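Beta sliding clamp (Streptococcus pneumoniae, PDB 2AWA) probably confers processivity on DNA polymerases and other proteins by forming a head-to-tail dimeric ring around DNA that tethers them to it. Local coordinates at residues A26-K31 and F93-V98; I40-T45 and Q134-Q139; K47-N52 and L84-L89. All coordinates share one frame; numbering follows the deposited sequence.

In the fold
All three contacts belong to the N-terminal domain of the ring subunit. Contact 3 pairs the strands at one edge of a sheet, nested along the chain inside the loops closed by contacts 1 and 2. Contact 1, centred about 15 Å from the centre of contact 3, joins two helices that pack against the sheets; Phe94 links the two, its CD1 packing 3.7 Å from Leu89 CD1. Contact 2 sits about 14 Å from contact 3, centre to centre, and meets it through Leu88, whose CD1 is 3.9 Å from Ile42 CG1. Contacts 1 and 2, about 6 Å apart at their nearest atoms, do not touch. Helix 20-31 is followed by strand 45-50, and strand 85-90 runs on into helix 91-100.

Contact 1: A26-K31 and F93-V98; sequences ALNTTK and FFINVV
Leu27 CA and Ile95 CA lie 6.8 Å apart where two helices run nearly antiparallel, the axes of the short segments 10.6 Å from each other and their directions 157° apart. Ile95 carries most of the contact from its helix. With CG1 anti to its carbonyl carbon (chi1 -72°), its CD1 reaches across to 3.5 Å from Leu27 O, while CG1 lies against Leu27 CB at 3.7 Å. The branch methyl CG2 meets the amide oxygen of Asn28, and the first methylenes of Lys31 cross CD1 at a slant, with Lys31 CB 3.8 Å from it. A lysine suits this border because its carbon chain can pack while its amino group travels on, here to a weak hydrogen bond with Ile34 O. The two helices, 20-31 and 91-100, are the pair of the N-terminal domain; in the family fold such helices line the hole through which DNA passes, with sheets outside them. Leu27 crosses Phe94 at about a right angle, and its CD1 approaches the ring obliquely, 3.6 Å from Phe94 CE2. Val98 CG2 lies over one face of the same ring. On the side of the first helix turned to strands 54-60 and 64-71, Ala26 O accepts from both Thr30 N and Thr30 OG1, and also from Asn68. Phe93 and Val97 pack instead on Val320 and Leu292 of the second subunit.

Contact 2: I40-T45 and Q134-Q139; sequences IPILST and QYPRIQ
Tyr135 stands beside the short 3-10 turn 41-44, and Leu43 meets it nearly at a right angle. With CG anti to the backbone N, chi1 -164° carries the tyrosine ring toward the turn, and Leu43 CD2 comes obliquely upon its phenol end, 3.8 Å from Tyr135 CZ. The same methyl also touches the neighbouring proline, 3.8 Å from Pro136 CG; methyl and proline lie on the same side of the tyrosine ring. Pro136 CD lies over that face, offset toward the rim. At the ring's edge, near its plane, Thr45 OG1 slides past and comes 3.8 Å from Tyr135 CD2. Ile42 points at the other segment: its CD1 lies against the amide end of Gln134, 3.5 Å from Gln134 CD, the two chains crossing at a slant, while its CG2 packs more loosely on Pro136 CD. Gln134 CG and the amide carbon meet the methyl, while NE2 is hydrogen-bonded to Asp131 O.

Segment 134-139 belongs to the connection from strand 123-128 to strand 147-150, and the contact places part of it beside the loop leading into strand 45-50. No hydrogen bond crosses between the two segments. Thr45 OG1 is satisfied within its own segment, donating to Ile42 O at 2.8 Å nearly in line with the carbonyl, and Tyr135 OH by Ser60 OG outside both. Cohesion therefore rests mainly on van der Waals packing; the bonds to Ile42 O, Ser60 and Asp131 probably help hold the groups in place.

Contact 3: K47-N52 and L84-L89; sequences KIDVTN and LGSILL
Ile48 pairs with Ile87, and Val50 with Gly85, through backbone hydrogen bonds joining two antiparallel strands. Ile48 N reaches Ile87 O at 2.9 Å, Ile87 N returns to Ile48 O, and Val50 and Gly85 exchange bonds likewise, with Val50 N 2.9 Å from Gly85 O. Lys47 with Leu88 and Asp49 with Ser86 form the non-hydrogen-bonded pairs between and beside them. At phi 151° and psi -176°, a CB on Gly85 would collide with the preceding carbonyl oxygen, so glycine suits the place.

Charged and polar groups gather on the face of Lys47, Asp49 and Ser86. Lys47 NZ forms a salt bridge with Asp49 OD2 at 2.6 Å, on the syn side but 29° out of the carboxylate plane; it lies within strand 45-50 and does not join the segments. Ser86 OG is hydrogen-bonded to Ser132 OG.

On the buried side Ile48 CD1 meets Leu89 CD1 at 3.7 Å. On the polar face Leu88 CD2 presses on Lys47 CB, while beyond the strand end Leu84 CD2 lies against the backbone of Thr51 and Asn52.

Strand 85-90 is outermost in its sheet within this chain, strand 45-50 separating it from 54-60; Ile48 and Leu89 both pack on Phe108 of strand 105-111 in the other sheet and on Phe94 of helix 91-100.

Contact 1: A26-K31 and F93-V98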
loop_
_atom_site.group_PDB
_atom_site.type_symbol
_atom_site.label_atom_id
_atom_site.label_comp_id
_atom_site.label_asym_id
_atom_site.label_seq_id
_atom_site.Cartn_x
_atom_site.Cartn_y
_atom_site.Cartn_z
ATOM N N ALA B 26 -21.447 -7.154 -3.123
ATOM C CA ALA B 26 -21.631 -8.593 -3.191
ATOM C C ALA B 26 -20.532 -9.292 -3.989
ATOM O O ALA B 26 -20.043 -10.339 -3.558
ATOM C CB ALA B 26 -22.987 -8.923 -3.764
ATOM N N LEU B 27 -20.116 -8.726 -5.128
ATOM C CA LEU B 27 -19.021 -9.345 -5.897
ATOM C C LEU B 27 -17.710 -9.372 -5.096
ATOM O O LEU B 27 -16.969 -10.361 -5.166
ATOM C CB LEU B 27 -18.804 -8.665 -7.248
ATOM C CG LEU B 27 -19.941 -8.864 -8.264
ATOM C CD1 LEU B 27 -19.871 -7.866 -9.426
ATOM C CD2 LEU B 27 -20.001 -10.292 -8.806
ATOM N N ASN B 28 -17.454 -8.301 -4.334
ATOM C CA ASN B 28 -16.235 -8.158 -3.578
ATOM C C ASN B 28 -16.175 -9.096 -2.402
ATOM O O ASN B 28 -15.099 -9.580 -2.027
ATOM C CB ASN B 28 -16.059 -6.722 -3.117
ATOM C CG ASN B 28 -15.504 -5.823 -4.215
ATOM O OD1 ASN B 28 -14.793 -6.275 -5.115
ATOM N ND2 ASN B 28 -15.826 -4.547 -4.143
ATOM N N THR B 29 -17.334 -9.365 -1.822
ATOM C CA THR B 29 -17.447 -10.350 -0.780
ATOM C C THR B 29 -17.191 -11.708 -1.368
ATOM O O THR B 29 -16.468 -12.496 -0.786
ATOM C CB THR B 29 -18.845 -10.335 -0.175
ATOM O OG1 THR B 29 -19.051 -9.079 0.440
ATOM C CG2 THR B 29 -19.007 -11.416 0.881
ATOM N N THR B 30 -17.794 -11.993 -2.514
ATOM C CA THR B 30 -17.648 -13.325 -3.096
ATOM C C THR B 30 -16.206 -13.576 -3.539
ATOM O O THR B 30 -15.682 -14.667 -3.372
ATOM C CB THR B 30 -18.620 -13.549 -4.261
ATOM O OG1 THR B 30 -19.961 -13.438 -3.767
ATOM C CG2 THR B 30 -18.435 -14.925 -4.855
ATOM N N LYS B 31 -15.561 -12.535 -4.056
ATOM C CA LYS B 31 -14.186 -12.638 -4.511
ATOM C C LYS B 31 -13.222 -13.079 -3.414
ATOM O O LYS B 31 -12.190 -13.647 -3.684
ATOM C CB LYS B 31 -13.700 -11.312 -5.088
ATOM C CG LYS B 31 -12.635 -11.538 -6.134
ATOM C CD LYS B 31 -11.570 -10.466 -6.180
ATOM C CE LYS B 31 -10.595 -10.750 -7.346
ATOM N NZ LYS B 31 -10.134 -12.186 -7.434
ATOM N N PHE B 93 -11.327 -9.357 -13.468
ATOM C CA PHE B 93 -11.627 -8.487 -14.584
ATOM C C PHE B 93 -13.060 -7.938 -14.495
ATOM O O PHE B 93 -13.272 -6.731 -14.545
ATOM C CB PHE B 93 -11.406 -9.227 -15.896
ATOM C CG PHE B 93 -11.412 -8.337 -17.074
ATOM C CD1 PHE B 93 -10.465 -7.341 -17.194
ATOM C CD2 PHE B 93 -12.360 -8.473 -18.063
ATOM C CE1 PHE B 93 -10.464 -6.488 -18.273
ATOM C CE2 PHE B 93 -12.359 -7.618 -19.147
ATOM C CZ PHE B 93 -11.402 -6.625 -19.247
ATOM N N PHE B 94 -14.032 -8.833 -14.333
ATOM C CA PHE B 94 -15.433 -8.461 -14.305
ATOM C C PHE B 94 -15.650 -7.409 -13.254
ATOM O O PHE B 94 -16.233 -6.343 -13.528
ATOM C CB PHE B 94 -16.303 -9.684 -13.996
ATOM C CG PHE B 94 -17.760 -9.372 -13.836
ATOM C CD1 PHE B 94 -18.451 -8.682 -14.819
ATOM C CD2 PHE B 94 -18.452 -9.793 -12.707
ATOM C CE1 PHE B 94 -19.812 -8.407 -14.676
ATOM C CE2 PHE B 94 -19.815 -9.540 -12.559
ATOM C CZ PHE B 94 -20.492 -8.839 -13.537
ATOM N N ILE B 95 -15.152 -7.704 -12.057
ATOM C CA ILE B 95 -15.266 -6.783 -10.929
ATOM C C ILE B 95 -14.663 -5.422 -11.220
ATOM O O ILE B 95 -15.298 -4.413 -10.940
ATOM C CB ILE B 95 -14.688 -7.371 -9.635
ATOM C CG1 ILE B 95 -15.637 -8.473 -9.146
ATOM C CG2 ILE B 95 -14.542 -6.282 -8.573
ATOM C CD1 ILE B 95 -15.146 -9.293 -7.959
ATOM N N ASN B 96 -13.461 -5.389 -11.788
ATOM C CA ASN B 96 -12.881 -4.123 -12.241
ATOM C C ASN B 96 -13.761 -3.355 -13.212
ATOM O O ASN B 96 -13.821 -2.130 -13.160
ATOM C CB ASN B 96 -11.530 -4.343 -12.931
ATOM C CG ASN B 96 -10.430 -4.542 -11.963
ATOM O OD1 ASN B 96 -10.346 -3.839 -10.964
ATOM N ND2 ASN B 96 -9.565 -5.500 -12.239
ATOM N N VAL B 97 -14.403 -4.074 -14.123
ATOM C CA VAL B 97 -15.180 -3.436 -15.163
ATOM C C VAL B 97 -16.428 -2.816 -14.554
ATOM O O VAL B 97 -16.719 -1.653 -14.809
ATOM C CB VAL B 97 -15.543 -4.436 -16.284
ATOM C CG1 VAL B 97 -16.734 -3.931 -17.122
ATOM C CG2 VAL B 97 -14.340 -4.692 -17.148
ATOM N N VAL B 98 -17.160 -3.595 -13.759
ATOM C CA VAL B 98 -18.351 -3.079 -13.108
ATOM C C VAL B 98 -17.991 -1.813 -12.339
ATOM O O VAL B 98 -18.589 -0.760 -12.506
ATOM C CB VAL B 98 -18.943 -4.115 -12.131
ATOM C CG1 VAL B 98 -19.933 -3.459 -11.178
ATOM C CG2 VAL B 98 -19.598 -5.274 -12.892
#

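Contact 2: I40-T45 and Q134-Q139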
loop_
_atom_site.group_PDB
_atom_site.type_symbol
_atom_site.label_atom_id
_atom_site.label_comp_id
_atom_site.label_asym_id
_atom_site.label_seq_id
_atom_site.Cartn_x
_atom_site.Cartn_y
_atom_site.Cartn_z
ATOM N N ILE B 40 -6.963 -25.693 -10.418
ATOM C CA ILE B 40 -8.147 -25.924 -11.256
ATOM C C ILE B 40 -8.532 -24.592 -11.913
ATOM O O ILE B 40 -9.096 -23.722 -11.258
ATOM C CB ILE B 40 -9.356 -26.450 -10.429
ATOM C CG1 ILE B 40 -8.983 -27.727 -9.674
ATOM C CG2 ILE B 40 -10.546 -26.721 -11.338
ATOM N N PRO B 41 -8.212 -24.422 -13.207
ATOM C CA PRO B 41 -8.381 -23.150 -13.923
ATOM C C PRO B 41 -9.716 -22.417 -13.735
ATOM O O PRO B 41 -9.728 -21.189 -13.617
ATOM C CB PRO B 41 -8.242 -23.562 -15.391
ATOM C CG PRO B 41 -7.360 -24.741 -15.365
ATOM C CD PRO B 41 -7.643 -25.464 -14.082
ATOM N N ILE B 42 -10.819 -23.159 -13.719
ATOM C CA ILE B 42 -12.141 -22.555 -13.788
ATOM C C ILE B 42 -12.514 -21.853 -12.494
ATOM O O ILE B 42 -13.459 -21.075 -12.455
ATOM C CB ILE B 42 -13.214 -23.601 -14.149
ATOM C CG1 ILE B 42 -14.468 -22.929 -14.711
ATOM C CG2 ILE B 42 -13.571 -24.462 -12.957
ATOM C CD1 ILE B 42 -14.338 -22.510 -16.145
ATOM N N LEU B 43 -11.771 -22.118 -11.428
ATOM C CA LEU B 43 -12.097 -21.564 -10.117
ATOM C C LEU B 43 -11.711 -20.096 -9.929
ATOM O O LEU B 43 -12.053 -19.505 -8.895
ATOM C CB LEU B 43 -11.492 -22.436 -9.025
ATOM C CG LEU B 43 -12.217 -23.770 -8.849
ATOM C CD1 LEU B 43 -11.570 -24.587 -7.745
ATOM C CD2 LEU B 43 -13.685 -23.541 -8.521
ATOM N N SER B 44 -11.047 -19.513 -10.932
ATOM C CA SER B 44 -10.819 -18.057 -11.005
ATOM C C SER B 44 -12.073 -17.257 -11.431
ATOM O O SER B 44 -12.095 -16.031 -11.364
ATOM C CB SER B 44 -9.671 -17.745 -11.959
ATOM O OG SER B 44 -9.989 -18.085 -13.305
ATOM N N THR B 45 -13.116 -17.950 -11.864
ATOM C CA THR B 45 -14.329 -17.293 -12.296
ATOM C C THR B 45 -15.268 -17.141 -11.126
ATOM O O THR B 45 -15.194 -17.914 -10.188
ATOM C CB THR B 45 -15.061 -18.093 -13.436
ATOM O OG1 THR B 45 -15.571 -19.343 -12.934
ATOM C CG2 THR B 45 -14.124 -18.349 -14.594
ATOM N N GLN B 134 -19.519 -26.562 -16.292
ATOM C CA GLN B 134 -18.203 -27.059 -15.892
ATOM C C GLN B 134 -17.794 -26.635 -14.483
ATOM O O GLN B 134 -16.845 -27.189 -13.937
ATOM C CB GLN B 134 -17.136 -26.592 -16.882
ATOM C CG GLN B 134 -16.834 -25.105 -16.826
ATOM C CD GLN B 134 -16.328 -24.571 -18.156
ATOM O OE1 GLN B 134 -15.328 -25.047 -18.692
ATOM N NE2 GLN B 134 -17.020 -23.588 -18.699
ATOM N N TYR B 135 -18.483 -25.649 -13.904
ATOM C CA TYR B 135 -18.158 -25.183 -12.564
ATOM C C TYR B 135 -18.541 -26.258 -11.569
ATOM O O TYR B 135 -19.629 -26.798 -11.646
ATOM C CB TYR B 135 -18.884 -23.870 -12.220
ATOM C CG TYR B 135 -18.286 -23.161 -11.008
ATOM C CD1 TYR B 135 -18.711 -23.469 -9.715
ATOM C CD2 TYR B 135 -17.265 -22.217 -11.155
ATOM C CE1 TYR B 135 -18.149 -22.844 -8.599
ATOM C CE2 TYR B 135 -16.693 -21.585 -10.035
ATOM C CZ TYR B 135 -17.143 -21.907 -8.762
ATOM O OH TYR B 135 -16.602 -21.295 -7.658
ATOM N N PRO B 136 -17.647 -26.579 -10.629
ATOM C CA PRO B 136 -17.925 -27.644 -9.693
ATOM C C PRO B 136 -19.017 -27.306 -8.697
ATOM O O PRO B 136 -18.907 -26.322 -7.998
ATOM C CB PRO B 136 -16.599 -27.793 -8.950
ATOM C CG PRO B 136 -15.973 -26.492 -9.045
ATOM C CD PRO B 136 -16.322 -25.984 -10.386
ATOM N N ARG B 137 -20.048 -28.144 -8.628
ATOM C CA ARG B 137 -21.086 -28.034 -7.601
ATOM C C ARG B 137 -20.485 -28.160 -6.199
ATOM O O ARG B 137 -19.533 -28.907 -6.001
ATOM C CB ARG B 137 -22.130 -29.134 -7.799
ATOM N N ILE B 138 -21.047 -27.435 -5.231
ATOM C CA ILE B 138 -20.546 -27.458 -3.848
ATOM C C ILE B 138 -21.247 -28.574 -3.063
ATOM O O ILE B 138 -22.472 -28.694 -3.121
ATOM C CB ILE B 138 -20.782 -26.099 -3.127
ATOM C CG1 ILE B 138 -20.157 -24.941 -3.915
ATOM C CG2 ILE B 138 -20.200 -26.134 -1.715
ATOM C CD1 ILE B 138 -20.602 -23.563 -3.446
ATOM N N GLN B 139 -20.470 -29.383 -2.336
ATOM C CA GLN B 139 -21.035 -30.455 -1.502
ATOM C C GLN B 139 -21.870 -29.836 -0.370
ATOM O O GLN B 139 -21.401 -28.931 0.330
ATOM C CB GLN B 139 -19.930 -31.359 -0.933
#

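Contact 3: K47-N52 and L84-L89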
loop_
_atom_site.group_PDB
_atom_site.type_symbol
_atom_site.label_atom_id
_atom_site.label_comp_id
_atom_site.label_asym_id
_atom_site.label_seq_id
_atom_site.Cartn_x
_atom_site.Cartn_y
_atom_site.Cartn_z
ATOM N N LYS B 47 -19.339 -17.359 -10.491
ATOM C CA LYS B 47 -20.492 -17.996 -11.096
ATOM C C LYS B 47 -21.694 -17.213 -10.662
ATOM O O LYS B 47 -21.810 -16.867 -9.489
ATOM C CB LYS B 47 -20.614 -19.446 -10.624
ATOM C CG LYS B 47 -21.938 -20.140 -10.943
ATOM C CD LYS B 47 -21.760 -21.647 -10.859
ATOM C CE LYS B 47 -23.010 -22.375 -10.396
ATOM N NZ LYS B 47 -24.106 -22.257 -11.363
ATOM N N ILE B 48 -22.587 -16.956 -11.615
ATOM C CA ILE B 48 -23.734 -16.079 -11.423
ATOM C C ILE B 48 -25.005 -16.804 -11.821
ATOM O O ILE B 48 -25.315 -16.914 -13.012
ATOM C CB ILE B 48 -23.594 -14.809 -12.278
ATOM C CG1 ILE B 48 -22.342 -14.049 -11.867
ATOM C CG2 ILE B 48 -24.811 -13.890 -12.129
ATOM C CD1 ILE B 48 -21.942 -13.040 -12.875
ATOM N N ASP B 49 -25.725 -17.302 -10.821
ATOM C CA ASP B 49 -27.015 -17.951 -11.019
ATOM C C ASP B 49 -28.111 -16.934 -10.807
ATOM O O ASP B 49 -28.100 -16.212 -9.819
ATOM C CB ASP B 49 -27.210 -19.088 -10.020
ATOM C CG ASP B 49 -26.613 -20.393 -10.499
ATOM O OD1 ASP B 49 -27.083 -20.914 -11.545
ATOM O OD2 ASP B 49 -25.692 -20.905 -9.818
ATOM N N VAL B 50 -29.063 -16.892 -11.729
ATOM C CA VAL B 50 -30.119 -15.916 -11.688
ATOM C C VAL B 50 -31.429 -16.657 -11.692
ATOM O O VAL B 50 -31.764 -17.298 -12.680
ATOM C CB VAL B 50 -30.064 -15.005 -12.913
ATOM C CG1 VAL B 50 -31.244 -14.025 -12.903
ATOM C CG2 VAL B 50 -28.742 -14.277 -12.953
ATOM N N THR B 51 -32.160 -16.566 -10.584
ATOM C CA THR B 51 -33.456 -17.209 -10.443
ATOM C C THR B 51 -34.532 -16.154 -10.213
ATOM O O THR B 51 -34.230 -14.967 -10.106
ATOM C CB THR B 51 -33.464 -18.233 -9.272
ATOM O OG1 THR B 51 -33.084 -17.589 -8.050
ATOM C CG2 THR B 51 -32.502 -19.384 -9.555
ATOM N N ASN B 52 -35.791 -16.598 -10.162
ATOM C CA ASN B 52 -36.915 -15.702 -9.879
ATOM C C ASN B 52 -36.736 -14.915 -8.580
ATOM O O ASN B 52 -37.011 -13.707 -8.535
ATOM C CB ASN B 52 -38.233 -16.484 -9.829
ATOM C CG ASN B 52 -38.920 -16.550 -11.178
ATOM O OD1 ASN B 52 -38.860 -15.601 -11.966
ATOM N ND2 ASN B 52 -39.589 -17.668 -11.451
ATOM N N LEU B 84 -34.030 -15.634 -16.605
ATOM C CA LEU B 84 -33.197 -16.476 -15.739
ATOM C C LEU B 84 -31.988 -17.035 -16.495
ATOM O O LEU B 84 -31.923 -16.960 -17.722
ATOM C CB LEU B 84 -34.008 -17.656 -15.182
ATOM C CG LEU B 84 -35.374 -17.354 -14.557
ATOM C CD1 LEU B 84 -35.940 -18.609 -13.866
ATOM C CD2 LEU B 84 -35.289 -16.166 -13.589
ATOM N N GLY B 85 -31.045 -17.607 -15.750
ATOM C CA GLY B 85 -29.939 -18.326 -16.360
ATOM C C GLY B 85 -28.681 -18.314 -15.533
ATOM O O GLY B 85 -28.661 -17.790 -14.423
ATOM N N SER B 86 -27.622 -18.883 -16.098
ATOM C CA SER B 86 -26.353 -19.033 -15.407
ATOM C C SER B 86 -25.163 -18.699 -16.306
ATOM O O SER B 86 -25.198 -18.972 -17.506
ATOM C CB SER B 86 -26.224 -20.468 -14.933
ATOM O OG SER B 86 -25.047 -20.628 -14.176
ATOM N N ILE B 87 -24.099 -18.141 -15.723
ATOM C CA ILE B 87 -22.897 -17.811 -16.489
ATOM C C ILE B 87 -21.661 -17.721 -15.581
ATOM O O ILE B 87 -21.780 -17.513 -14.374
ATOM C CB ILE B 87 -23.106 -16.456 -17.284
ATOM C CG1 ILE B 87 -22.143 -16.312 -18.469
ATOM C CG2 ILE B 87 -23.001 -15.249 -16.362
ATOM C CD1 ILE B 87 -22.462 -17.242 -19.599
ATOM N N LEU B 88 -20.486 -17.881 -16.188
ATOM C CA LEU B 88 -19.216 -17.672 -15.523
ATOM C C LEU B 88 -18.471 -16.484 -16.108
ATOM O O LEU B 88 -18.415 -16.333 -17.322
ATOM C CB LEU B 88 -18.338 -18.892 -15.712
ATOM C CG LEU B 88 -18.938 -20.173 -15.176
ATOM C CD1 LEU B 88 -17.918 -21.296 -15.284
ATOM C CD2 LEU B 88 -19.397 -19.975 -13.745
ATOM N N LEU B 89 -17.876 -15.660 -15.244
ATOM C CA LEU B 89 -16.995 -14.585 -15.696
ATOM C C LEU B 89 -15.697 -14.607 -14.897
ATOM O O LEU B 89 -15.693 -14.977 -13.730
ATOM C CB LEU B 89 -17.682 -13.248 -15.518
ATOM C CG LEU B 89 -18.935 -13.027 -16.363
ATOM C CD1 LEU B 89 -19.876 -12.020 -15.725
ATOM C CD2 LEU B 89 -18.527 -12.584 -17.754
#